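Local coordinates for protein DNA polymerase beta (PDB 4P4M) that catalyses template-directed addition of deoxynucleotides to a DNA primer and, as a family X polymerase, probably serves base excision repair and other DNA repair pathways, at residues 100-105 and 110-115; 164-169 and 228-233. All coordinates share one frame; numbering follows the deposited sequence.

Contact 1 (100-105 and 110-115); sequences ELTQVH and RAAAAL. With NA (sodium ion), chain F; nucleotides of chain B.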
loop_
_atom_site.group_PDB
_atom_site.type_symbol
_atom_site.label_atom_id
_atom_site.label_comp_id
_atom_site.label_asym_id
_atom_site.label_seq_id
_atom_site.Cartn_x
_atom_site.Cartn_y
_atom_site.Cartn_z
ATOM N N GLU A 100 16.186 -8.916 -16.330
ATOM C CA GLU A 100 17.171 -8.712 -15.280
ATOM C C GLU A 100 16.942 -7.379 -14.577
ATOM O O GLU A 100 16.817 -7.317 -13.351
ATOM C CB GLU A 100 18.572 -8.729 -15.899
ATOM C CG GLU A 100 19.692 -8.327 -14.963
ATOM C CD GLU A 100 20.224 -9.494 -14.154
ATOM O OE1 GLU A 100 19.700 -10.619 -14.318
ATOM O OE2 GLU A 100 21.169 -9.282 -13.361
ATOM N N LEU A 101 16.888 -6.311 -15.369
ATOM C CA LEU A 101 16.808 -4.959 -14.831
ATOM C C LEU A 101 15.481 -4.662 -14.130
ATOM O O LEU A 101 15.437 -3.869 -13.189
ATOM C CB LEU A 101 17.096 -3.935 -15.933
ATOM C CG LEU A 101 18.541 -3.939 -16.445
ATOM C CD1 LEU A 101 18.682 -3.140 -17.737
ATOM C CD2 LEU A 101 19.488 -3.405 -15.377
ATOM N N THR A 102 14.401 -5.300 -14.574
ATOM C CA THR A 102 13.107 -5.080 -13.938
ATOM C C THR A 102 13.048 -5.706 -12.548
ATOM O O THR A 102 12.016 -5.663 -11.893
ATOM C CB THR A 102 11.924 -5.598 -14.790
ATOM O OG1 THR A 102 12.077 -7.002 -15.034
ATOM C CG2 THR A 102 11.846 -4.848 -16.117
ATOM N N GLN A 103 14.148 -6.298 -12.093
ATOM C CA GLN A 103 14.197 -6.780 -10.714
ATOM C C GLN A 103 14.313 -5.606 -9.740
ATOM O O GLN A 103 13.949 -5.726 -8.570
ATOM C CB GLN A 103 15.366 -7.745 -10.501
ATOM C CG GLN A 103 15.237 -9.071 -11.222
ATOM C CD GLN A 103 16.370 -10.023 -10.877
ATOM O OE1 GLN A 103 16.181 -10.989 -10.139
ATOM N NE2 GLN A 103 17.557 -9.749 -11.408
ATOM N N VAL A 104 14.820 -4.474 -10.228
ATOM C CA VAL A 104 14.971 -3.282 -9.391
ATOM C C VAL A 104 13.663 -2.505 -9.234
ATOM O O VAL A 104 12.995 -2.217 -10.214
ATOM C CB VAL A 104 16.025 -2.327 -9.948
ATOM C CG1 VAL A 104 16.243 -1.168 -8.975
ATOM C CG2 VAL A 104 17.323 -3.068 -10.214
ATOM N N HIS A 105 13.316 -2.156 -7.997
ATOM C CA HIS A 105 12.110 -1.386 -7.684
ATOM C C HIS A 105 12.111 -0.049 -8.426
ATOM O O HIS A 105 13.075 0.725 -8.308
ATOM C CB HIS A 105 12.056 -1.150 -6.162
ATOM C CG HIS A 105 10.722 -0.700 -5.650
ATOM N ND1 HIS A 105 9.733 -1.376 -5.014
ATOM C CD2 HIS A 105 10.294 0.609 -5.726
ATOM C CE1 HIS A 105 8.732 -0.476 -4.742
ATOM N NE2 HIS A 105 9.095 0.716 -5.184
ATOM N N ARG A 110 9.765 -0.538 -19.719
ATOM C CA ARG A 110 10.081 0.674 -20.464
ATOM C C ARG A 110 11.431 1.270 -20.065
ATOM O O ARG A 110 12.251 1.604 -20.926
ATOM C CB ARG A 110 8.968 1.712 -20.301
ATOM C CG ARG A 110 9.070 2.871 -21.271
ATOM C CD ARG A 110 9.161 2.356 -22.695
ATOM N NE ARG A 110 8.110 1.385 -22.985
ATOM C CZ ARG A 110 6.935 1.698 -23.522
ATOM N NH1 ARG A 110 6.665 2.958 -23.835
ATOM N NH2 ARG A 110 6.035 0.751 -23.749
ATOM N N ALA A 111 11.662 1.398 -18.759
ATOM C CA ALA A 111 12.914 1.960 -18.251
ATOM C C ALA A 111 14.096 1.034 -18.523
ATOM O O ALA A 111 15.208 1.489 -18.797
ATOM C CB ALA A 111 12.804 2.250 -16.748
ATOM N N ALA A 112 13.847 -0.267 -18.441
ATOM C CA ALA A 112 14.896 -1.259 -18.657
ATOM C C ALA A 112 15.407 -1.193 -20.098
ATOM O O ALA A 112 16.614 -1.250 -20.342
ATOM C CB ALA A 112 14.379 -2.656 -18.327
ATOM N N ALA A 113 14.484 -1.058 -21.046
ATOM C CA ALA A 113 14.845 -0.910 -22.455
ATOM C C ALA A 113 15.736 0.312 -22.672
ATOM O O ALA A 113 16.786 0.223 -23.310
ATOM C CB ALA A 113 13.599 -0.819 -23.313
ATOM N N ALA A 114 15.318 1.454 -22.132
ATOM C CA ALA A 114 16.085 2.687 -22.274
ATOM C C ALA A 114 17.504 2.536 -21.737
ATOM O O ALA A 114 18.456 3.038 -22.336
ATOM C CB ALA A 114 15.373 3.845 -21.592
ATOM N N LEU A 115 17.642 1.847 -20.605
ATOM C CA LEU A 115 18.952 1.591 -20.013
ATOM C C LEU A 115 19.838 0.793 -20.962
ATOM O O LEU A 115 21.026 1.076 -21.107
ATOM C CB LEU A 115 18.807 0.822 -18.696
ATOM C CG LEU A 115 18.463 1.608 -17.432
ATOM C CD1 LEU A 115 18.170 0.650 -16.282
ATOM C CD2 LEU A 115 19.590 2.553 -17.066
HETATM NA NA NA F . 10.773 -3.477 -11.103
ATOM P P DG B 3 8.172 1.401 -16.828
ATOM O OP1 DG B 3 9.631 1.613 -16.820
ATOM O OP2 DG B 3 7.563 0.350 -17.667
ATOM O "O5'" DG B 3 7.702 1.144 -15.316
ATOM C "C5'" DG B 3 8.173 2.006 -14.284
ATOM C "C4'" DG B 3 7.421 1.744 -12.986
ATOM O "O4'" DG B 3 6.066 2.269 -13.098
ATOM C "C3'" DG B 3 7.282 0.271 -12.598
ATOM O "O3'" DG B 3 8.075 0.006 -11.423
ATOM C "C2'" DG B 3 5.781 0.072 -12.363
ATOM C "C1'" DG B 3 5.259 1.503 -12.231
ATOM N N9 DG B 3 3.837 1.637 -12.569
ATOM C C8 DG B 3 3.167 1.151 -13.672
ATOM N N7 DG B 3 1.884 1.434 -13.679
ATOM C C5 DG B 3 1.694 2.149 -12.506
ATOM C C6 DG B 3 0.511 2.709 -11.967
ATOM O O6 DG B 3 -0.625 2.671 -12.453
ATOM N N1 DG B 3 0.747 3.353 -10.747
ATOM C C2 DG B 3 1.980 3.436 -10.134
ATOM N N2 DG B 3 2.023 4.095 -8.968
ATOM N N3 DG B 3 3.102 2.912 -10.631
ATOM C C4 DG B 3 2.879 2.281 -11.812
ATOM P P DT B 4 8.016 -1.424 -10.700
ATOM O OP1 DT B 4 9.299 -1.626 -10.002
ATOM O OP2 DT B 4 7.499 -2.412 -11.670
ATOM O "O5'" DT B 4 6.930 -1.219 -9.544
ATOM C "C5'" DT B 4 7.110 -0.145 -8.634
ATOM C "C4'" DT B 4 5.900 0.013 -7.730
ATOM O "O4'" DT B 4 4.735 0.409 -8.505
ATOM C "C3'" DT B 4 5.525 -1.248 -6.963
ATOM O "O3'" DT B 4 5.584 -0.875 -5.613
ATOM C "C2'" DT B 4 4.112 -1.600 -7.433
ATOM C "C1'" DT B 4 3.598 -0.293 -8.037
ATOM N N1 DT B 4 2.614 -0.495 -9.155
ATOM C C2 DT B 4 1.362 0.086 -9.067
ATOM O O2 DT B 4 1.002 0.764 -8.126
ATOM N N3 DT B 4 0.535 -0.157 -10.130
ATOM C C4 DT B 4 0.814 -0.910 -11.247
ATOM O O4 DT B 4 -0.017 -1.065 -12.138
ATOM C C5 DT B 4 2.139 -1.490 -11.286
ATOM C C7 DT B 4 2.562 -2.332 -12.458
ATOM C C6 DT B 4 2.962 -1.258 -10.254
ATOM P P DA B 2 3.593 3.282 -21.112
ATOM O OP1 DA B 2 4.663 3.187 -22.126
ATOM O OP2 DA B 2 2.587 2.202 -20.968
ATOM O "O5'" DA B 2 4.266 3.479 -19.676
ATOM C "C5'" DA B 2 5.198 4.523 -19.463
ATOM C "C4'" DA B 2 5.942 4.283 -18.160
ATOM O "O4'" DA B 2 5.216 4.832 -17.031
ATOM C "C3'" DA B 2 6.199 2.825 -17.812
ATOM O "O3'" DA B 2 7.479 2.798 -17.201
ATOM C "C2'" DA B 2 5.066 2.485 -16.838
ATOM C "C1'" DA B 2 4.825 3.816 -16.124
ATOM N N9 DA B 2 3.438 4.146 -15.777
ATOM C C8 DA B 2 2.321 3.925 -16.533
ATOM N N7 DA B 2 1.207 4.349 -15.979
ATOM C C5 DA B 2 1.620 4.906 -14.782
ATOM C C6 DA B 2 0.912 5.534 -13.737
ATOM N N6 DA B 2 -0.419 5.713 -13.741
ATOM N N1 DA B 2 1.632 5.973 -12.685
ATOM C C2 DA B 2 2.960 5.795 -12.674
ATOM N N3 DA B 2 3.733 5.222 -13.599
ATOM C C4 DA B 2 2.994 4.793 -14.640
HETATM O O HOH W 1 10.555 -4.591 -8.965
HETATM O O HOH W 2 8.870 -4.778 -11.865
#
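With CG of Leu101 anti to its carbonyl carbon (chi1 -68°) and the chain then extended through chi2 (167°), the leucine lies along Ala112 and ends at Leu115. Leu101 CB meets Ala112 CB at 3.8 Å, where the two backbones also come nearest, while Leu101 CD1 passes the Ala112 carbonyl and stops 4.1 Å from Leu115 CB. Thr102 adds its methyl: a chi1 of 59° sets OG1 between the backbone N and the carbonyl carbon, in reach of the Ile98 carbonyl, to which it hydrogen-bonds, and turns CG2 to Ala112 CB. No hydrogen bond joins the two segments; Leu127 of helix 124-130 packs on both leucines and extends the apolar cluster.

Next to this small core the backbone turns to the DNA. A type I turn from Leu101 to Val104 ends helix 93-101 and presents carbonyls to a sodium ion, bound by Thr102 O at 2.6 Å and Val104 O at 2.7 Å. Phe107 O, two waters and OP1 of DT4 of chain B, 2.6 Å from the sodium, complete the site. One of those waters also donates to OP2 of the same phosphate.

The neighbouring phosphate, that of DG3 of chain B, is held by two main-chain amides at the start of helix 109-119: Ala111 N reaches OP1 of DG3 at 2.8 Å and Arg110 N reaches its OP2 at 3.1 Å. The Arg110 guanidinium lies near the phosphate of DA2 of chain B, though in a doubtful, too-close geometry. Two helices joined by a short hairpin, with a monovalent cation and helix-start amides gripping successive phosphates, make up the helix-hairpin-helix motif by which family X polymerases bind a DNA backbone independently of sequence.

Contact 2 (164-169 and 228-233); sequences ENYLRE and ESLKYL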
loop_
_atom_site.group_PDB
_atom_site.type_symbol
_atom_site.label_atom_id
_atom_site.label_comp_id
_atom_site.label_asym_id
_atom_site.label_seq_id
_atom_site.Cartn_x
_atom_site.Cartn_y
_atom_site.Cartn_z
ATOM N N GLU A 164 4.357 -3.243 13.695
ATOM C CA GLU A 164 2.985 -2.924 14.095
ATOM C C GLU A 164 2.940 -2.147 15.418
ATOM O O GLU A 164 2.263 -1.118 15.528
ATOM C CB GLU A 164 2.130 -4.189 14.202
ATOM C CG GLU A 164 0.671 -3.897 14.553
ATOM C CD GLU A 164 -0.241 -5.082 14.268
ATOM O OE1 GLU A 164 0.044 -6.179 14.783
ATOM O OE2 GLU A 164 -1.219 -4.916 13.508
ATOM N N ASN A 165 3.644 -2.651 16.429
ATOM C CA ASN A 165 3.637 -2.006 17.743
ATOM C C ASN A 165 4.248 -0.606 17.695
ATOM O O ASN A 165 3.753 0.323 18.338
ATOM C CB ASN A 165 4.381 -2.862 18.781
ATOM C CG ASN A 165 3.700 -4.202 19.042
ATOM O OD1 ASN A 165 2.538 -4.403 18.692
ATOM N ND2 ASN A 165 4.424 -5.120 19.666
ATOM N N TYR A 166 5.327 -0.462 16.927
ATOM C CA TYR A 166 6.029 0.811 16.795
ATOM C C TYR A 166 5.131 1.864 16.146
ATOM O O TYR A 166 4.994 2.975 16.659
ATOM C CB TYR A 166 7.321 0.641 15.975
ATOM C CG TYR A 166 8.199 1.880 15.916
ATOM C CD1 TYR A 166 9.164 2.119 16.886
ATOM C CD2 TYR A 166 8.057 2.810 14.892
ATOM C CE1 TYR A 166 9.971 3.259 16.834
ATOM C CE2 TYR A 166 8.859 3.947 14.829
ATOM C CZ TYR A 166 9.807 4.165 15.805
ATOM O OH TYR A 166 10.593 5.293 15.736
ATOM N N LEU A 167 4.528 1.521 15.012
ATOM C CA LEU A 167 3.672 2.473 14.296
ATOM C C LEU A 167 2.447 2.863 15.135
ATOM O O LEU A 167 2.038 4.035 15.140
ATOM C CB LEU A 167 3.247 1.909 12.931
ATOM C CG LEU A 167 4.377 1.821 11.883
ATOM C CD1 LEU A 167 3.979 0.939 10.708
ATOM C CD2 LEU A 167 4.798 3.213 11.392
ATOM N N ARG A 168 1.864 1.892 15.845
ATOM C CA ARG A 168 0.717 2.179 16.721
ATOM C C ARG A 168 1.089 3.137 17.859
ATOM O O ARG A 168 0.347 4.082 18.181
ATOM C CB ARG A 168 0.121 0.884 17.304
ATOM C CG ARG A 168 -0.692 0.074 16.303
ATOM C CD ARG A 168 -1.406 -1.106 16.972
ATOM N NE ARG A 168 -2.426 -1.665 16.092
ATOM C CZ ARG A 168 -2.900 -2.900 16.184
ATOM N NH1 ARG A 168 -2.438 -3.721 17.125
ATOM N NH2 ARG A 168 -3.834 -3.313 15.334
ATOM N N GLU A 169 2.229 2.883 18.487
ATOM C CA GLU A 169 2.701 3.766 19.539
ATOM C C GLU A 169 2.962 5.187 19.025
ATOM O O GLU A 169 2.538 6.155 19.656
ATOM C CB GLU A 169 3.959 3.204 20.216
ATOM C CG GLU A 169 4.506 4.130 21.291
ATOM C CD GLU A 169 5.770 3.600 21.946
ATOM O OE1 GLU A 169 6.878 3.961 21.486
ATOM O OE2 GLU A 169 5.653 2.830 22.924
ATOM N N GLU A 228 10.044 10.461 10.387
ATOM C CA GLU A 228 11.352 10.870 9.863
ATOM C C GLU A 228 12.244 11.482 10.960
ATOM O O GLU A 228 13.452 11.224 11.000
ATOM C CB GLU A 228 11.173 11.824 8.669
ATOM C CG GLU A 228 10.661 11.094 7.415
ATOM C CD GLU A 228 10.203 12.027 6.309
ATOM O OE1 GLU A 228 9.981 13.228 6.578
ATOM O OE2 GLU A 228 10.045 11.545 5.167
ATOM N N SER A 229 11.648 12.273 11.853
ATOM C CA SER A 229 12.421 12.896 12.942
ATOM C C SER A 229 12.970 11.848 13.912
ATOM O O SER A 229 14.004 12.060 14.555
ATOM C CB SER A 229 11.593 13.955 13.695
ATOM O OG SER A 229 10.565 13.369 14.484
ATOM N N LEU A 230 12.288 10.710 13.996
ATOM C CA LEU A 230 12.723 9.595 14.841
ATOM C C LEU A 230 13.740 8.685 14.144
ATOM O O LEU A 230 14.252 7.741 14.747
ATOM C CB LEU A 230 11.513 8.756 15.267
ATOM C CG LEU A 230 10.591 9.421 16.288
ATOM C CD1 LEU A 230 9.249 8.692 16.356
ATOM C CD2 LEU A 230 11.267 9.468 17.646
ATOM N N LYS A 231 14.026 8.976 12.878
ATOM C CA LYS A 231 14.932 8.170 12.056
ATOM C C LYS A 231 14.401 6.757 11.765
ATOM O O LYS A 231 15.175 5.847 11.435
ATOM C CB LYS A 231 16.338 8.096 12.666
ATOM C CG LYS A 231 16.942 9.451 13.025
ATOM C CD LYS A 231 16.971 10.381 11.834
ATOM C CE LYS A 231 17.480 11.763 12.234
ATOM N NZ LYS A 231 17.510 12.712 11.083
ATOM N N TYR A 232 13.088 6.577 11.891
ATOM C CA TYR A 232 12.452 5.330 11.445
ATOM C C TYR A 232 12.317 5.358 9.920
ATOM O O TYR A 232 12.892 4.513 9.232
ATOM C CB TYR A 232 11.083 5.140 12.115
ATOM C CG TYR A 232 10.289 3.941 11.603
ATOM C CD1 TYR A 232 10.577 2.649 12.036
ATOM C CD2 TYR A 232 9.243 4.112 10.703
ATOM C CE1 TYR A 232 9.835 1.530 11.571
ATOM C CE2 TYR A 232 8.504 3.011 10.222
ATOM C CZ TYR A 232 8.802 1.732 10.662
ATOM O OH TYR A 232 8.054 0.669 10.191
ATOM N N LEU A 233 11.580 6.339 9.386
ATOM C CA LEU A 233 11.523 6.532 7.931
ATOM C C LEU A 233 12.812 7.214 7.464
ATOM O O LEU A 233 13.153 8.296 7.948
ATOM C CB LEU A 233 10.290 7.357 7.508
ATOM C CG LEU A 233 8.921 6.682 7.716
ATOM C CD1 LEU A 233 7.777 7.573 7.182
ATOM C CD2 LEU A 233 8.876 5.287 7.062
HETATM O O HOH W 3 12.906 5.371 16.784
#
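Tyr166 and Tyr232, which bury the most surface here, meet ring against ring in an offset stack, their centroids 4.8 Å apart and their planes tilted by 26°. The two side chains run past each other in opposite directions, and the overlap is partial: CD2 of Tyr166 sits over one face of the Tyr232 ring, toward its rim, while Tyr166 CE2 comes within 3.5 Å of Tyr232 CD1. CG is anti to the backbone N in both tyrosines (chi1 -173° in Tyr166, 174° in Tyr232), which, with both CB atoms directed at the opposite segment, lays the two rings against each other.

Tyr166 reaches beyond the stack, its hydroxyl OH 3.6 Å from CB of Leu230. A water 2.5 Å from Tyr166 OH donates a weak hydrogen bond to Leu230 O. In the palm domain, the stack fastens helix 157-175 to the turn leaving helix 219-229. There the chain reverses in a Schellman motif, with Lys231 at positive phi, before entering strand 233-236.

Leu167 approaches Tyr232 roughly at a right angle, its CD2 3.9 Å from CE2 of the Tyr232 ring. The other branch, CD1, lies near the tyrosine hydroxyl, which is hydrogen-bonded to His163 one turn earlier on helix 157-175. Tyr232 is thus tied to that helix at its polar end as well as across its ring face. Leu167 also packs on Ile181 and Ile183 of the palm sheet.

Overall arrangement
Contact 1 comes first along the chain and closes before contact 2 opens; their centres are 32 Å apart and their nearest atoms about 13 Å, so they do not touch. Contact 1 belongs to the fingers and joins helices 93-101 and 109-119 beside the DNA backbone. Contact 2 lies in the palm, linking helix 157-175 with the end of helix 219-229, and the Leu167 side chain there is about 12 Å from the bound magnesium. Here a short-range contact lies beside the bound DNA, whereas the other, between segments far apart in sequence, joins two helices of the palm, the domain that also carries the metal-binding aspartates Asp196 and Asp198.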